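Side-chain contacts in putative thioesterase (Escherichia coli, PDB 5UGZ), which probably acts as a type II thioesterase that releases intermediates from the colibactin NRPS/PKS assembly line by hydrolysing their thioester links: residues A[234-237]-A[238-241]; A[55-58]-A[59-62]. All blocks are in the same frame, centred on the assembly; numbering follows the deposited sequence.

Contact 1: residues A[234-237]-A[238-241]; sequences DHFF and VDKH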
ATOM      1  N   ASP A 234     -14.938  -4.754   3.937  1.00 31.78           N
ATOM      2  CA  ASP A 234     -13.885  -5.446   4.663  1.00 31.91           C
ATOM      3  C   ASP A 234     -12.507  -4.939   4.247  1.00 29.76           C
ATOM      4  O   ASP A 234     -12.367  -3.820   3.749  1.00 30.01           O
ATOM      5  CB  ASP A 234     -13.996  -6.949   4.421  1.00 29.67           C
ATOM      6  CG  ASP A 234     -13.879  -7.306   2.946  1.00 31.38           C
ATOM      7  OD1 ASP A 234     -13.935  -6.399   2.076  1.00 30.18           O
ATOM      8  OD2 ASP A 234     -13.731  -8.509   2.652  1.00 35.59           O
ATOM      9  N   HIS A 235     -11.483  -5.763   4.442  1.00 28.20           N
ATOM     10  CA  HIS A 235     -10.129  -5.350   4.096  1.00 27.03           C
ATOM     11  C   HIS A 235      -9.981  -5.111   2.605  1.00 24.83           C
ATOM     12  O   HIS A 235      -9.184  -4.267   2.187  1.00 23.49           O
ATOM     13  CB  HIS A 235      -9.136  -6.411   4.558  1.00 25.70           C
ATOM     14  CG  HIS A 235      -7.702  -6.008   4.426  1.00 25.85           C
ATOM     15  ND1 HIS A 235      -7.161  -4.945   5.116  1.00 25.25           N
ATOM     16  CD2 HIS A 235      -6.688  -6.549   3.708  1.00 25.15           C
ATOM     17  CE1 HIS A 235      -5.879  -4.837   4.817  1.00 23.58           C
ATOM     18  NE2 HIS A 235      -5.565  -5.799   3.966  1.00 26.31           N
ATOM     19  N   PHE A 236     -10.718  -5.850   1.786  1.00 25.93           N
ATOM     20  CA  PHE A 236     -10.509  -5.818   0.347  1.00 24.73           C
ATOM     21  C   PHE A 236     -11.539  -4.954  -0.357  1.00 22.40           C
ATOM     22  O   PHE A 236     -11.847  -5.188  -1.529  1.00 21.69           O
ATOM     23  CB  PHE A 236     -10.481  -7.239  -0.210  1.00 26.02           C
ATOM     24  CG  PHE A 236      -9.241  -7.988   0.172  1.00 26.99           C
ATOM     25  CD1 PHE A 236      -8.182  -8.087  -0.709  1.00 24.36           C
ATOM     26  CD2 PHE A 236      -9.118  -8.555   1.426  1.00 28.30           C
ATOM     27  CE1 PHE A 236      -7.050  -8.750  -0.360  1.00 25.38           C
ATOM     28  CE2 PHE A 236      -7.973  -9.221   1.787  1.00 27.76           C
ATOM     29  CZ  PHE A 236      -6.936  -9.313   0.894  1.00 28.70           C
ATOM     30  N   PHE A 237     -12.060  -3.941   0.350  1.00 23.60           N
ATOM     31  CA  PHE A 237     -12.807  -2.872  -0.297  1.00 22.07           C
ATOM     32  C   PHE A 237     -11.995  -2.233  -1.414  1.00 20.74           C
ATOM     33  O   PHE A 237     -12.573  -1.732  -2.380  1.00 22.16           O
ATOM     34  CB  PHE A 237     -13.213  -1.810   0.729  1.00 22.03           C
ATOM     35  CG  PHE A 237     -12.066  -0.978   1.214  1.00 20.90           C
ATOM     36  CD1 PHE A 237     -11.560   0.052   0.432  1.00 21.30           C
ATOM     37  CD2 PHE A 237     -11.483  -1.228   2.436  1.00 22.20           C
ATOM     38  CE1 PHE A 237     -10.497   0.807   0.859  1.00 20.63           C
ATOM     39  CE2 PHE A 237     -10.426  -0.472   2.869  1.00 20.80           C
ATOM     40  CZ  PHE A 237      -9.933   0.548   2.078  1.00 21.50           C
ATOM     41  N   VAL A 238     -10.657  -2.241  -1.306  1.00 17.43           N
ATOM     42  CA  VAL A 238      -9.814  -1.614  -2.330  1.00 18.71           C
ATOM     43  C   VAL A 238     -10.034  -2.250  -3.701  1.00 18.63           C
ATOM     44  O   VAL A 238      -9.851  -1.596  -4.737  1.00 17.95           O
ATOM     45  CB  VAL A 238      -8.322  -1.664  -1.919  1.00 18.15           C
ATOM     46  CG1 VAL A 238      -7.768  -3.087  -2.049  1.00 16.91           C
ATOM     47  CG2 VAL A 238      -7.481  -0.671  -2.740  1.00 14.32           C
ATOM     48  N   ASP A 239     -10.403  -3.527  -3.742  1.00 18.47           N
ATOM     49  CA  ASP A 239     -10.726  -4.166  -5.013  1.00 17.68           C
ATOM     50  C   ASP A 239     -12.208  -4.091  -5.319  1.00 20.42           C
ATOM     51  O   ASP A 239     -12.588  -3.784  -6.449  1.00 20.19           O
ATOM     52  CB  ASP A 239     -10.313  -5.644  -5.027  1.00 19.26           C
ATOM     53  CG  ASP A 239      -8.818  -5.851  -4.919  1.00 21.03           C
ATOM     54  OD1 ASP A 239      -8.069  -5.408  -5.817  1.00 18.74           O
ATOM     55  OD2 ASP A 239      -8.397  -6.486  -3.935  1.00 25.92           O
ATOM     56  N   LYS A 240     -13.052  -4.367  -4.323  1.00 23.92           N
ATOM     57  CA  LYS A 240     -14.486  -4.458  -4.574  1.00 22.93           C
ATOM     58  C   LYS A 240     -15.075  -3.102  -4.927  1.00 24.81           C
ATOM     59  O   LYS A 240     -15.974  -3.014  -5.772  1.00 28.46           O
ATOM     60  CB  LYS A 240     -15.203  -5.056  -3.359  1.00 25.05           C
ATOM     61  CG  LYS A 240     -16.679  -5.361  -3.635  1.00 27.57           C
ATOM     62  CD  LYS A 240     -17.389  -5.925  -2.428  1.00 25.70           C
ATOM     63  CE  LYS A 240     -18.768  -6.418  -2.808  1.00 31.32           C
ATOM     64  NZ  LYS A 240     -19.629  -6.633  -1.607  1.00 39.10           N
ATOM     65  N   HIS A 241     -14.591  -2.042  -4.298  1.00 22.27           N
ATOM     66  CA  HIS A 241     -15.067  -0.689  -4.555  1.00 24.35           C
ATOM     67  C   HIS A 241     -13.963   0.168  -5.157  1.00 21.79           C
ATOM     68  O   HIS A 241     -13.861   1.369  -4.894  1.00 21.12           O
ATOM     69  CB  HIS A 241     -15.619  -0.064  -3.278  1.00 24.38           C
ATOM     70  CG  HIS A 241     -16.655  -0.908  -2.603  1.00 26.35           C
ATOM     71  ND1 HIS A 241     -17.770  -1.386  -3.261  1.00 28.92           N
ATOM     72  CD2 HIS A 241     -16.745  -1.366  -1.332  1.00 26.15           C
ATOM     73  CE1 HIS A 241     -18.502  -2.100  -2.424  1.00 26.65           C
ATOM     74  NE2 HIS A 241     -17.901  -2.105  -1.248  1.00 30.87           N
TER

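Contact 2: residues A[55-58]-A[59-62]; sequences LEPA and GRGT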
ATOM      1  N   LEU A  55       3.878  -0.394  -9.104  1.00 17.23           N
ATOM      2  CA  LEU A  55       5.230  -0.801  -8.733  1.00 15.80           C
ATOM      3  C   LEU A  55       5.184  -2.254  -8.303  1.00 13.11           C
ATOM      4  O   LEU A  55       4.437  -2.603  -7.384  1.00 16.73           O
ATOM      5  CB  LEU A  55       5.801   0.082  -7.620  1.00 13.97           C
ATOM      6  CG  LEU A  55       6.122   1.532  -8.011  1.00 15.35           C
ATOM      7  CD1 LEU A  55       6.841   2.263  -6.897  1.00 16.44           C
ATOM      8  CD2 LEU A  55       6.901   1.650  -9.308  1.00 15.28           C
ATOM      9  N   GLU A  56       5.963  -3.098  -8.986  1.00 14.11           N
ATOM     10  CA  GLU A  56       5.946  -4.532  -8.740  1.00 12.61           C
ATOM     11  C   GLU A  56       6.991  -4.898  -7.696  1.00 13.88           C
ATOM     12  O   GLU A  56       8.190  -4.826  -7.994  1.00 14.72           O
ATOM     13  CB  GLU A  56       6.207  -5.302 -10.027  1.00 13.37           C
ATOM     14  CG  GLU A  56       5.963  -6.804  -9.903  1.00 13.39           C
ATOM     15  CD  GLU A  56       4.493  -7.178  -9.987  1.00 14.47           C
ATOM     16  OE1 GLU A  56       3.968  -7.330 -11.114  1.00 15.24           O
ATOM     17  OE2 GLU A  56       3.863  -7.339  -8.928  1.00 16.61           O
ATOM     18  N   PRO A  57       6.591  -5.323  -6.490  1.00 13.80           N
ATOM     19  CA  PRO A  57       7.548  -5.885  -5.530  1.00 13.93           C
ATOM     20  C   PRO A  57       8.188  -7.153  -6.070  1.00 14.56           C
ATOM     21  O   PRO A  57       7.587  -7.877  -6.857  1.00 14.53           O
ATOM     22  CB  PRO A  57       6.680  -6.204  -4.306  1.00 14.27           C
ATOM     23  CG  PRO A  57       5.404  -5.497  -4.523  1.00 13.88           C
ATOM     24  CD  PRO A  57       5.213  -5.373  -5.985  1.00 13.17           C
ATOM     25  N   ALA A  58       9.404  -7.433  -5.606  1.00 14.01           N
ATOM     26  CA  ALA A  58      10.172  -8.545  -6.137  1.00 12.48           C
ATOM     27  C   ALA A  58       9.551  -9.879  -5.734  1.00 13.48           C
ATOM     28  O   ALA A  58       8.965 -10.019  -4.659  1.00 14.13           O
ATOM     29  CB  ALA A  58      11.618  -8.470  -5.644  1.00 14.83           C
ATOM     30  N   GLY A  59       9.676 -10.861  -6.621  1.00 13.40           N
ATOM     31  CA  GLY A  59       9.261 -12.222  -6.343  1.00 14.48           C
ATOM     32  C   GLY A  59       7.796 -12.536  -6.545  1.00 12.69           C
ATOM     33  O   GLY A  59       7.326 -13.556  -6.037  1.00 12.40           O
ATOM     34  N   ARG A  60       7.047 -11.690  -7.245  1.00 15.34           N
ATOM     35  CA  ARG A  60       5.691 -12.052  -7.636  1.00 12.37           C
ATOM     36  C   ARG A  60       5.345 -11.259  -8.889  1.00 13.31           C
ATOM     37  O   ARG A  60       6.076 -10.351  -9.285  1.00 13.22           O
ATOM     38  CB  ARG A  60       4.701 -11.834  -6.480  1.00 13.04           C
ATOM     39  CG  ARG A  60       4.003 -10.467  -6.410  1.00 12.53           C
ATOM     40  CD  ARG A  60       4.888  -9.366  -5.874  1.00 14.62           C
ATOM     41  NE  ARG A  60       5.661  -9.737  -4.690  1.00 14.96           N
ATOM     42  CZ  ARG A  60       5.214  -9.715  -3.438  1.00 14.86           C
ATOM     43  NH1 ARG A  60       3.968  -9.366  -3.174  1.00 16.11           N
ATOM     44  NH2 ARG A  60       6.036 -10.047  -2.443  1.00 18.42           N
ATOM     45  N   GLY A  61       4.244 -11.639  -9.539  1.00 12.35           N
ATOM     46  CA  GLY A  61       3.799 -10.898 -10.709  1.00 13.80           C
ATOM     47  C   GLY A  61       4.838 -10.892 -11.814  1.00 13.23           C
ATOM     48  O   GLY A  61       5.443 -11.911 -12.135  1.00 12.97           O
ATOM     49  N   THR A  62       5.048  -9.720 -12.411  1.00 12.68           N
ATOM     50  CA  THR A  62       6.011  -9.601 -13.497  1.00 14.52           C
ATOM     51  C   THR A  62       7.448  -9.755 -13.020  1.00 14.72           C
ATOM     52  O   THR A  62       8.357  -9.879 -13.850  1.00 14.37           O
ATOM     53  CB  THR A  62       5.852  -8.259 -14.212  1.00 14.16           C
ATOM     54  OG1 THR A  62       6.110  -7.189 -13.293  1.00 16.47           O
ATOM     55  CG2 THR A  62       4.449  -8.110 -14.750  1.00 14.77           C
TER

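Contact 1: residues A[234-237]-A[238-241]
Phe-236 and Asp-239 run alongside each other, ring and carboxylate turned only 19° apart. Asp-239 OD2 therefore meets the ring at its edge, 3.6 Å from Phe-236 CD1, where the slightly positive C-H rim suits a carboxylate oxygen. Both side chains have CG anti to their own carbonyl carbon (chi1 -71° and -64°), which brings the two ends alongside. The carboxylate has stronger partners elsewhere: OD2 is hydrogen-bonded to Tyr-31 OH and OD1 forms a salt bridge with Lys-41, while the ring of Tyr-31 meets that of Phe-236 edge to face. Phe-236 is the N-cap residue of the short helix 237-240, and its carbonyl oxygen receives two backbone bonds. Lys-240 N bonds to Phe-236 O at 3.2 Å and Asp-239 N to the same Phe-236 O at 3.1 Å, as expected for the first turn of a helix. The histidine just before this cap, His-235, touches Ser-98 of a probable nucleophile elbow and bonds through ND1 to Asp-206, an arrangement consistent with the Ser-His-Asp triad of alpha/beta-hydrolase thioesterases. Phe-237 turns the other way, into the interior, its ring close to parallel with that of Phe-230 and edge-to-face with His-97. Phe-237 CE1 comes within 4.3 Å of Val-238 CB, and Val-238 itself packs on Phe-95. One helical turn on, Phe-237 CB lies 4.1 Å from His-241 CD2, and His-241 N makes the last backbone bond of this stretch, to Phe-237 O at 2.8 Å.

Contact 2: residues A[55-58]-A[59-62]
Thr-62 grips the carboxylate of Glu-56 with two hydrogen bonds, both to OE1. The hydroxyl OG1 of Thr-62 donates to Glu-56 OE1 over 3.1 Å, along the anti lone pair, and the backbone N of Thr-62 reaches Glu-56 OE1 at 2.9 Å from above the carboxylate plane. With OG1 between its backbone N and carbonyl carbon (chi1 62°), Thr-62 can present both donors to one oxygen. The other oxygen, OE2, takes a bond from Ala-36 N, so both ends of this buried carboxylate are held and its rotation is restricted. A third, weak hydrogen bond runs from Arg-60 NE to Ala-58 O (3.3 Å), the carbonyl oxygen lying at the edge of the guanidinium and in its plane.

Van der Waals contacts join Pro-57 and Arg-60. Pro-57 CB rests over one face of the guanidinium, toward its rim, 3.7 Å from Arg-60 NE, and Pro-57 O is 3.2 Å from Arg-60 CD. Bends at chi2 and chi3 (-77° and -45°) fold the arginine chain back over the proline. The opposite charges of Glu-56 and Arg-60 may attract at longer range, Glu-56 OE2 and Arg-60 NE being 5.2 Å apart, but Arg-60 NH1 instead bonds to Gly-34 O and forms a salt bridge with Asp-178. In the backbone, Gly-59 and Arg-60 make a G1 bulge opposite Arg-63, Gly-59 having positive phi.

This loop follows edge strand 50-54 of the parallel sheet; Leu-55 lies against strand 24-29 and helix 72-83, Ala-58 touches Asp-78 of that helix, and Arg-60 reaches helix 165-183.

How the contacts relate
From the N terminus, contact 2 comes first, folding the chain back on itself and closing a loop between strand 50-54, at one edge of the parallel sheet, and helix 72-83. Contact 1 follows far later, after strand 225-230 at the opposite edge, where it caps and begins helix 237-240, which joins that strand to the C-terminal helix 242-259. The two stand in series, neither nested nor crossed. The centres of contact 1 and contact 2 are about 21 Å apart, and the nearest atoms of contact 1 and contact 2 about 11 Å. Between them in sequence comes the probable nucleophile elbow after strand 91-97: His-235 touches it, whereas Pro-57 lies near without contact.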